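Local coordinates for protein acetaldehyde dehydrogenase (Acetylating) (Geobacillus thermoglucosidasius, PDB 5J78) that probably catalyses the NAD-dependent, coenzyme A-linked interconversion of acetaldehyde and acetyl-CoA, as an acetylating member of the aldehyde dehydrogenase family, at residues V36-E41 and E207-L213; V131-I137 and T214-T220. All coordinates share one frame; numbering follows the deposited sequence. Where two conformers were deposited one is given.

Interaction 1: residues V36-E41 and E207-L213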
ATOM      1  N   VAL A  36      18.302  -8.014 -11.330  1.00 17.95           N
ATOM      2  CA  VAL A  36      18.532  -7.920  -9.873  1.00 18.26           C
ATOM      3  C   VAL A  36      18.555  -9.287  -9.194  1.00 17.05           C
ATOM      4  O   VAL A  36      19.463  -9.593  -8.395  1.00 16.50           O
ATOM      5  CB  VAL A  36      17.450  -7.043  -9.193  1.00 23.40           C
ATOM      6  CG1 VAL A  36      17.553  -7.084  -7.681  1.00 18.02           C
ATOM      7  CG2 VAL A  36      17.603  -5.612  -9.675  1.00 16.97           C
ATOM      8  N   ARG A  37      17.572 -10.122  -9.516  1.00 19.07           N
ATOM      9  CA  ARG A  37      17.506 -11.469  -8.929  1.00 22.97           C
ATOM     10  C   ARG A  37      18.739 -12.284  -9.300  1.00 18.85           C
ATOM     11  O   ARG A  37      19.344 -12.899  -8.445  1.00 15.90           O
ATOM     12  CB  ARG A  37      16.235 -12.193  -9.367  1.00 18.44           C
ATOM     13  CG  ARG A  37      14.958 -11.496  -8.861  1.00 21.98           C
ATOM     14  CD  ARG A  37      13.713 -12.317  -9.151  1.00 24.55           C
ATOM     15  NE  ARG A  37      12.477 -11.690  -8.682  1.00 24.73           N
ATOM     16  CZ  ARG A  37      11.260 -12.162  -8.947  1.00 21.22           C
ATOM     17  NH1 ARG A  37      11.131 -13.255  -9.667  1.00 19.69           N
ATOM     18  NH2 ARG A  37      10.173 -11.548  -8.499  1.00 18.18           N
ATOM     19  N   ASN A  38      19.142 -12.248 -10.565  1.00 18.04           N
ATOM     20  CA  ASN A  38      20.366 -12.918 -10.970  1.00 20.04           C
ATOM     21  C   ASN A  38      21.612 -12.405 -10.230  1.00 20.80           C
ATOM     22  O   ASN A  38      22.435 -13.197  -9.793  1.00 17.05           O
ATOM     23  CB  ASN A  38      20.577 -12.770 -12.471  1.00 23.02           C
ATOM     24  CG  ASN A  38      19.537 -13.540 -13.295  1.00 19.76           C
ATOM     25  OD1 ASN A  38      18.939 -14.492 -12.833  1.00 26.47           O
ATOM     26  ND2 ASN A  38      19.327 -13.106 -14.525  1.00 31.08           N
ATOM     27  N   TYR A  39      21.762 -11.089 -10.104  1.00 18.56           N
ATOM     28  CA  TYR A  39      22.904 -10.529  -9.378  1.00 21.83           C
ATOM     29  C   TYR A  39      22.933 -10.964  -7.921  1.00 18.27           C
ATOM     30  O   TYR A  39      23.994 -11.280  -7.381  1.00 13.45           O
ATOM     31  CB  TYR A  39      22.896  -8.994  -9.435  1.00 14.83           C
ATOM     32  CG  TYR A  39      23.179  -8.404 -10.792  1.00 17.14           C
ATOM     33  CD1 TYR A  39      23.703  -9.173 -11.824  1.00 25.79           C
ATOM     34  CD2 TYR A  39      22.921  -7.061 -11.040  1.00 30.24           C
ATOM     35  CE1 TYR A  39      23.962  -8.612 -13.076  1.00 25.50           C
ATOM     36  CE2 TYR A  39      23.174  -6.494 -12.272  1.00 26.26           C
ATOM     37  CZ  TYR A  39      23.695  -7.275 -13.293  1.00 27.74           C
ATOM     38  OH  TYR A  39      23.941  -6.714 -14.530  1.00 29.44           O
ATOM     39  N   LEU A  40      21.784 -10.944  -7.260  1.00 14.64           N
ATOM     40  CA  LEU A  40      21.777 -11.286  -5.845  1.00 13.33           C
ATOM     41  C   LEU A  40      22.116 -12.767  -5.635  1.00 22.78           C
ATOM     42  O   LEU A  40      22.816 -13.118  -4.689  1.00 16.63           O
ATOM     43  CB  LEU A  40      20.428 -10.955  -5.223  1.00 13.07           C
ATOM     44  CG  LEU A  40      20.149  -9.477  -5.008  1.00 23.92           C
ATOM     45  CD1 LEU A  40      18.658  -9.266  -4.759  1.00 24.29           C
ATOM     46  CD2 LEU A  40      20.970  -8.938  -3.852  1.00 24.24           C
ATOM     47  N   GLU A  41      21.654 -13.642  -6.516  1.00 20.87           N
ATOM     48  CA  GLU A  41      21.954 -15.059  -6.320  1.00 21.66           C
ATOM     49  C   GLU A  41      23.425 -15.317  -6.613  1.00 20.44           C
ATOM     50  O   GLU A  41      24.092 -16.038  -5.882  1.00 22.11           O
ATOM     51  CB  GLU A  41      21.049 -15.937  -7.170  1.00 25.59           C
ATOM     52  CG  GLU A  41      19.905 -16.496  -6.351  1.00 48.40           C
ATOM     53  CD  GLU A  41      18.668 -16.712  -7.161  1.00 64.55           C
ATOM     54  OE1 GLU A  41      18.797 -17.220  -8.297  1.00 65.93           O
ATOM     55  OE2 GLU A  41      17.573 -16.359  -6.665  1.00 71.78           O
ATOM     56  N   GLU A 207      13.012  -3.933  -6.073  1.00 17.28           N
ATOM     57  CA  GLU A 207      13.374  -5.334  -5.947  1.00 24.06           C
ATOM     58  C   GLU A 207      14.657  -5.441  -5.132  1.00 19.20           C
ATOM     59  O   GLU A 207      14.759  -6.238  -4.218  1.00 22.95           O
ATOM     60  CB  GLU A 207      13.555  -5.971  -7.338  1.00 23.78           C
ATOM     61  CG  GLU A 207      13.779  -7.484  -7.325  1.00 20.92           C
ATOM     62  CD  GLU A 207      12.520  -8.292  -6.974  1.00 23.18           C
ATOM     63  OE1 GLU A 207      11.410  -7.721  -6.967  1.00 25.51           O
ATOM     64  OE2 GLU A 207      12.643  -9.510  -6.717  1.00 23.81           O
ATOM     65  N   LEU A 208      15.636  -4.618  -5.471  1.00 16.47           N
ATOM     66  CA  LEU A 208      16.937  -4.682  -4.809  1.00 14.47           C
ATOM     67  C   LEU A 208      16.831  -4.355  -3.319  1.00 20.00           C
ATOM     68  O   LEU A 208      17.491  -4.984  -2.484  1.00 19.88           O
ATOM     69  CB  LEU A 208      17.933  -3.728  -5.472  1.00 15.96           C
ATOM     70  CG  LEU A 208      19.303  -3.692  -4.797  1.00 16.46           C
ATOM     71  CD1 LEU A 208      20.012  -5.032  -4.904  1.00 14.22           C
ATOM     72  CD2 LEU A 208      20.147  -2.593  -5.433  1.00 19.09           C
ATOM     73  N   MET A 209      16.010  -3.364  -2.993  1.00 16.77           N
ATOM     74  CA  MET A 209      15.883  -2.920  -1.614  1.00 26.09           C
ATOM     75  C   MET A 209      15.121  -3.937  -0.743  1.00 25.17           C
ATOM     76  O   MET A 209      15.417  -4.055   0.436  1.00 19.91           O
ATOM     77  CB  MET A 209      15.189  -1.556  -1.546  1.00 18.69           C
ATOM     78  CG  MET A 209      16.070  -0.385  -1.965  1.00 23.19           C
ATOM     79  SD  MET A 209      15.325   1.175  -1.497  1.00 22.62           S
ATOM     80  CE  MET A 209      16.566   2.297  -2.146  1.00 37.83           C
ATOM     81  N   LYS A 210      14.190  -4.694  -1.323  1.00 19.04           N
ATOM     82  CA  LYS A 210      13.293  -5.529  -0.515  1.00 17.23           C
ATOM     83  C   LYS A 210      13.542  -7.026  -0.633  1.00 25.87           C
ATOM     84  O   LYS A 210      12.951  -7.805   0.102  1.00 23.29           O
ATOM     85  CB  LYS A 210      11.846  -5.232  -0.889  1.00 16.63           C
ATOM     86  CG  LYS A 210      11.449  -3.775  -0.618  1.00 19.81           C
ATOM     87  CD  LYS A 210      10.064  -3.489  -1.141  1.00 26.45           C
ATOM     88  CE  LYS A 210       9.535  -2.168  -0.636  1.00 35.02           C
ATOM     89  NZ  LYS A 210       8.171  -1.878  -1.159  1.00 35.66           N
ATOM     90  N   HIS A 211      14.415  -7.422  -1.550  1.00 18.89           N
ATOM     91  CA  HIS A 211      14.624  -8.831  -1.836  1.00 23.48           C
ATOM     92  C   HIS A 211      15.096  -9.615  -0.601  1.00 22.01           C
ATOM     93  O   HIS A 211      15.831  -9.083   0.221  1.00 15.57           O
ATOM     94  CB  HIS A 211      15.644  -8.993  -2.961  1.00 18.43           C
ATOM     95  CG  HIS A 211      15.615 -10.343  -3.596  1.00 19.04           C
ATOM     96  ND1 HIS A 211      16.308 -11.420  -3.086  1.00 23.42           N
ATOM     97  CD2 HIS A 211      14.954 -10.801  -4.683  1.00 19.73           C
ATOM     98  CE1 HIS A 211      16.094 -12.478  -3.847  1.00 22.75           C
ATOM     99  NE2 HIS A 211      15.269 -12.131  -4.820  1.00 17.02           N
ATOM    100  N   LYS A 212      14.666 -10.875  -0.483  0.50 19.02           N
ATOM    101  CA  LYS A 212      15.047 -11.727   0.650  0.50 18.98           C
ATOM    102  C   LYS A 212      16.555 -11.844   0.852  0.50 19.62           C
ATOM    103  O   LYS A 212      17.026 -11.919   1.985  0.50 21.67           O
ATOM    104  CB  LYS A 212      14.453 -13.140   0.493  0.50 22.75           C
ATOM    105  CG  LYS A 212      14.942 -13.941  -0.723  0.50 22.95           C
ATOM    106  CD  LYS A 212      14.383 -15.373  -0.725  0.50 23.27           C
ATOM    107  CE  LYS A 212      14.415 -15.996  -2.127  0.50 35.55           C
ATOM    108  NZ  LYS A 212      15.751 -15.901  -2.817  0.50 19.29           N
ATOM    109  N   LEU A 213      17.317 -11.868  -0.235  1.00 17.67           N
ATOM    110  CA  LEU A 213      18.772 -11.992  -0.132  1.00 14.54           C
ATOM    111  C   LEU A 213      19.542 -10.691   0.159  1.00 19.67           C
ATOM    112  O   LEU A 213      20.738 -10.735   0.461  1.00 18.36           O
ATOM    113  CB  LEU A 213      19.329 -12.607  -1.429  1.00 19.88           C
ATOM    114  CG  LEU A 213      18.851 -14.028  -1.730  1.00 25.03           C
ATOM    115  CD1 LEU A 213      19.404 -14.490  -3.083  1.00 23.94           C
ATOM    116  CD2 LEU A 213      19.242 -14.996  -0.606  1.00 21.91           C
TER
HETATM  117  O   HOH W   1       8.939  -8.899  -7.362  1.00 34.90           O

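Interaction 2: residues V131-I137 and T214-T220. With MG (magnesium ion), chain H.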
ATOM      1  N   VAL A 131      28.066  -8.705   6.904  1.00 10.44           N
ATOM      2  CA  VAL A 131      26.623  -8.546   6.838  1.00 16.16           C
ATOM      3  C   VAL A 131      26.010  -9.353   5.716  1.00 21.40           C
ATOM      4  O   VAL A 131      24.818  -9.663   5.766  1.00 18.18           O
ATOM      5  CB  VAL A 131      26.203  -7.084   6.660  1.00 12.05           C
ATOM      6  CG1 VAL A 131      26.561  -6.296   7.897  1.00 18.71           C
ATOM      7  CG2 VAL A 131      26.820  -6.461   5.391  1.00 19.68           C
ATOM      8  N   GLY A 132      26.822  -9.677   4.707  1.00 18.60           N
ATOM      9  CA  GLY A 132      26.390 -10.522   3.608  1.00 20.65           C
ATOM     10  C   GLY A 132      26.382  -9.824   2.251  1.00 19.21           C
ATOM     11  O   GLY A 132      27.419  -9.729   1.573  1.00 21.06           O
ATOM     12  N   ILE A 133      25.202  -9.391   1.820  1.00 15.10           N
ATOM     13  CA  ILE A 133      25.054  -8.695   0.533  1.00 17.79           C
ATOM     14  C   ILE A 133      24.574  -7.281   0.779  1.00 16.80           C
ATOM     15  O   ILE A 133      23.518  -7.074   1.397  1.00 17.95           O
ATOM     16  CB  ILE A 133      24.048  -9.393  -0.402  1.00 15.92           C
ATOM     17  CG1 ILE A 133      24.441 -10.849  -0.601  1.00 19.99           C
ATOM     18  CG2 ILE A 133      23.951  -8.641  -1.758  1.00 14.93           C
ATOM     19  CD1 ILE A 133      23.426 -11.637  -1.412  1.00 23.64           C
ATOM     20  N   VAL A 134      25.355  -6.324   0.299  1.00 18.06           N
ATOM     21  CA  VAL A 134      25.032  -4.903   0.414  1.00 12.76           C
ATOM     22  C   VAL A 134      24.401  -4.418  -0.878  1.00 13.16           C
ATOM     23  O   VAL A 134      24.861  -4.765  -1.977  1.00 11.63           O
ATOM     24  CB  VAL A 134      26.279  -4.039   0.726  1.00 15.96           C
ATOM     25  CG1 VAL A 134      25.894  -2.531   0.880  1.00 17.01           C
ATOM     26  CG2 VAL A 134      26.969  -4.543   1.987  1.00 16.95           C
ATOM     27  N   ALA A 135      23.322  -3.649  -0.732  1.00 14.89           N
ATOM     28  CA  ALA A 135      22.702  -2.930  -1.836  1.00 13.80           C
ATOM     29  C   ALA A 135      23.207  -1.479  -1.806  1.00 15.79           C
ATOM     30  O   ALA A 135      22.958  -0.736  -0.860  1.00 18.26           O
ATOM     31  CB  ALA A 135      21.200  -2.989  -1.734  1.00 15.46           C
ATOM     32  N   GLY A 136      23.938  -1.086  -2.833  1.00 12.35           N
ATOM     33  CA  GLY A 136      24.577   0.228  -2.863  1.00 17.68           C
ATOM     34  C   GLY A 136      23.884   1.190  -3.814  1.00 18.69           C
ATOM     35  O   GLY A 136      24.008   1.051  -5.032  1.00 14.19           O
ATOM     36  N   ILE A 137      23.154   2.161  -3.270  1.00 16.99           N
ATOM     37  CA  ILE A 137      22.474   3.160  -4.105  1.00 16.54           C
ATOM     38  C   ILE A 137      23.413   4.319  -4.406  1.00 16.74           C
ATOM     39  O   ILE A 137      23.965   4.927  -3.478  1.00 14.96           O
ATOM     40  CB  ILE A 137      21.192   3.730  -3.450  1.00 19.67           C
ATOM     41  CG1 ILE A 137      20.300   2.609  -2.883  1.00 24.96           C
ATOM     42  CG2 ILE A 137      20.443   4.557  -4.485  1.00 24.48           C
ATOM     43  CD1 ILE A 137      19.858   1.574  -3.910  1.00 17.96           C
ATOM     44  N   THR A 214      18.889  -9.538   0.078  1.00 16.60           N
ATOM     45  CA  THR A 214      19.576  -8.275   0.377  1.00 14.67           C
ATOM     46  C   THR A 214      19.719  -8.113   1.901  1.00 16.05           C
ATOM     47  O   THR A 214      18.736  -8.266   2.630  1.00 15.64           O
ATOM     48  CB  THR A 214      18.806  -7.083  -0.222  1.00 12.52           C
ATOM     49  OG1 THR A 214      18.917  -7.127  -1.645  1.00 21.81           O
ATOM     50  CG2 THR A 214      19.324  -5.763   0.289  1.00 16.40           C
ATOM     51  N   ASP A 215      20.918  -7.795   2.390  1.00 12.01           N
ATOM     52  CA  ASP A 215      21.155  -7.744   3.839  1.00 12.75           C
ATOM     53  C   ASP A 215      21.196  -6.342   4.445  1.00 16.01           C
ATOM     54  O   ASP A 215      20.653  -6.108   5.526  1.00 17.57           O
ATOM     55  CB  ASP A 215      22.459  -8.456   4.164  1.00 16.80           C
ATOM     56  CG  ASP A 215      22.348  -9.927   3.955  1.00 19.71           C
ATOM     57  OD1 ASP A 215      21.421 -10.531   4.550  1.00 25.11           O
ATOM     58  OD2 ASP A 215      23.128 -10.465   3.149  1.00 17.42           O
ATOM     59  N   VAL A 216      21.880  -5.434   3.768  1.00 17.84           N
ATOM     60  CA  VAL A 216      21.957  -4.030   4.179  1.00 16.39           C
ATOM     61  C   VAL A 216      21.895  -3.146   2.938  1.00 17.78           C
ATOM     62  O   VAL A 216      22.461  -3.485   1.891  1.00 19.86           O
ATOM     63  CB  VAL A 216      23.230  -3.746   4.979  1.00 15.00           C
ATOM     64  CG1 VAL A 216      23.281  -2.294   5.414  1.00 22.45           C
ATOM     65  CG2 VAL A 216      23.280  -4.671   6.227  1.00 28.21           C
ATOM     66  N   ILE A 217      21.170  -2.041   3.059  1.00 16.56           N
ATOM     67  CA  ILE A 217      21.121  -0.998   2.033  1.00 16.53           C
ATOM     68  C   ILE A 217      22.000   0.184   2.456  1.00 17.01           C
ATOM     69  O   ILE A 217      21.798   0.757   3.528  1.00 17.53           O
ATOM     70  CB  ILE A 217      19.674  -0.465   1.811  1.00 16.02           C
ATOM     71  CG1 ILE A 217      18.700  -1.607   1.544  1.00 17.98           C
ATOM     72  CG2 ILE A 217      19.633   0.618   0.659  1.00 14.48           C
ATOM     73  CD1 ILE A 217      17.241  -1.211   1.658  1.00 13.67           C
ATOM     74  N   LEU A 218      22.976   0.531   1.627  1.00 16.09           N
ATOM     75  CA  LEU A 218      23.654   1.832   1.715  1.00 16.06           C
ATOM     76  C   LEU A 218      22.986   2.775   0.737  1.00 18.28           C
ATOM     77  O   LEU A 218      23.143   2.628  -0.474  1.00 19.70           O
ATOM     78  CB  LEU A 218      25.137   1.726   1.388  1.00 17.81           C
ATOM     79  CG  LEU A 218      26.023   0.870   2.275  1.00 21.94           C
ATOM     80  CD1 LEU A 218      27.470   1.069   1.841  1.00 16.56           C
ATOM     81  CD2 LEU A 218      25.847   1.229   3.752  1.00 30.95           C
ATOM     82  N   ALA A 219      22.258   3.754   1.263  1.00 18.23           N
ATOM     83  CA  ALA A 219      21.435   4.617   0.435  1.00 21.39           C
ATOM     84  C   ALA A 219      22.011   6.030   0.390  1.00 21.43           C
ATOM     85  O   ALA A 219      21.767   6.859   1.278  1.00 17.29           O
ATOM     86  CB  ALA A 219      20.022   4.629   0.954  1.00 20.60           C
ATOM     87  N   THR A 220      22.804   6.289  -0.640  1.00 17.11           N
ATOM     88  CA  THR A 220      23.330   7.620  -0.875  1.00 17.59           C
ATOM     89  C   THR A 220      22.544   8.246  -2.016  1.00 17.70           C
ATOM     90  O   THR A 220      22.716   7.893  -3.175  1.00 30.16           O
ATOM     91  CB  THR A 220      24.826   7.573  -1.183  1.00 19.58           C
ATOM     92  OG1 THR A 220      25.468   6.782  -0.175  1.00 14.89           O
ATOM     93  CG2 THR A 220      25.421   8.989  -1.194  1.00 16.11           C
TER
HETATM   94 MG    MG H1004      20.010 -12.206   4.509  1.00 55.94          MG
HETATM   95  O   HOH W   2      18.368 -10.946   4.230  1.00 36.77           O
HETATM   96  O   HOH W   3      21.658 -13.264   5.154  1.00 32.74           O

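Interaction 1: residues V36-E41 and E207-L213
L40 of helix 28-51 lays its CD1 methyl over one face of the H211 imidazole, a CH-pi contact with the methyl 3.8 Å from the ring centroid. The closest pair is L40 CD1 and H211 CG, 3.4 Å apart, with the two side chains running past each other in opposite directions. The second methyl of L40, CD2, turns inward to meet CD1 of L208. The ring is kept from turning by its own segment: L213 N donates to H211 ND1 at 3.1 Å, nearly straight at 169°. Two helices on one side of the mixed sheet of the Rossmann-like, presumably NAD-binding domain are joined here, and both L40 and L208 continue down onto V162 of strand 160-165. L213, in the turn after helix 202-210, brings CD1 up to CG of E41, 3.9 Å away, and also lies near L40 O. At the other end E207 crosses V36, its CG 3.8 Å from V36 CG1. With CG anti to the backbone N (chi1 -173°) and a bend at chi2, the E207 carboxylate swings back to R37. R37 NE gives E207 OE2 a salt-bridging hydrogen bond of 2.9 Å, lying in the guanidinium plane but reaching the oxygen from above the carboxylate plane. One water joins R37 NH2 to E207 OE1, while R37 NH1 and NH2 form salt bridges with D27 and D29, respectively, of the second subunit.

Interaction 2: residues V131-I137 and T214-T220
D215 reaches across to the break in strand 124-138 just before I133, and each of its side-chain atoms has a neighbour there or at the metal. CB lies against two carbonyl oxygens, 3.1 Å from V131 O and slightly farther from I133 O. CG, set anti to the carbonyl carbon (chi1 -70°), sits 3.1 Å from the same V131 O. From there the carboxylate divides its work. OD2 accepts I133 N at 2.7 Å through its anti lone pair, whereas OD1 binds the magnesium ion at 2.2 Å; two waters also coordinate the metal, one of them donating to T214 O. The backbone of D215 completes a two-way grip on I133, its N donating to I133 O at 2.9 Å. G132 CA passes close to OD2.

Beyond this end the strands run parallel, 19° between their directions, through A135 N to V216 O, L218 N to A135 O and I137 N to L218 O, each 2.8 Å. On one face V131 packs on V216 CG2, and V134 CG1 meets L218 CG at 3.7 Å. On the other, I137 CG1 rests against both I217 CG2 and A219 CB, with helices 202-210 and 223-229 above them. V134 and G136 bond in turn to strand 160-165, which makes 133-137 an inner strand of the parallel core of a Rossmann-like sheet, the NAD-binding fold of aldehyde dehydrogenases.

In the fold
Segment 207-213 runs straight on into 214-220, so one helix-to-strand connection supplies half of each interaction; helix 28-51 and strand 124-138 supply the other halves. Interaction 2 is the buried layer, held by backbone bonds between strands and apolar side chains on both faces; its charged group is at one end, turned to a magnesium ion. Interaction 1 is the helical layer above it, apolar where L40 and L208 face the sheet and charged at its outer side, where R37, besides its bridge to E207, and E41 form salt bridges with a second subunit. The layers meet where L208 O probably bonds T214 OG1, where L40 CD2 packs on T214, and where M209 O lies against I217 CD1.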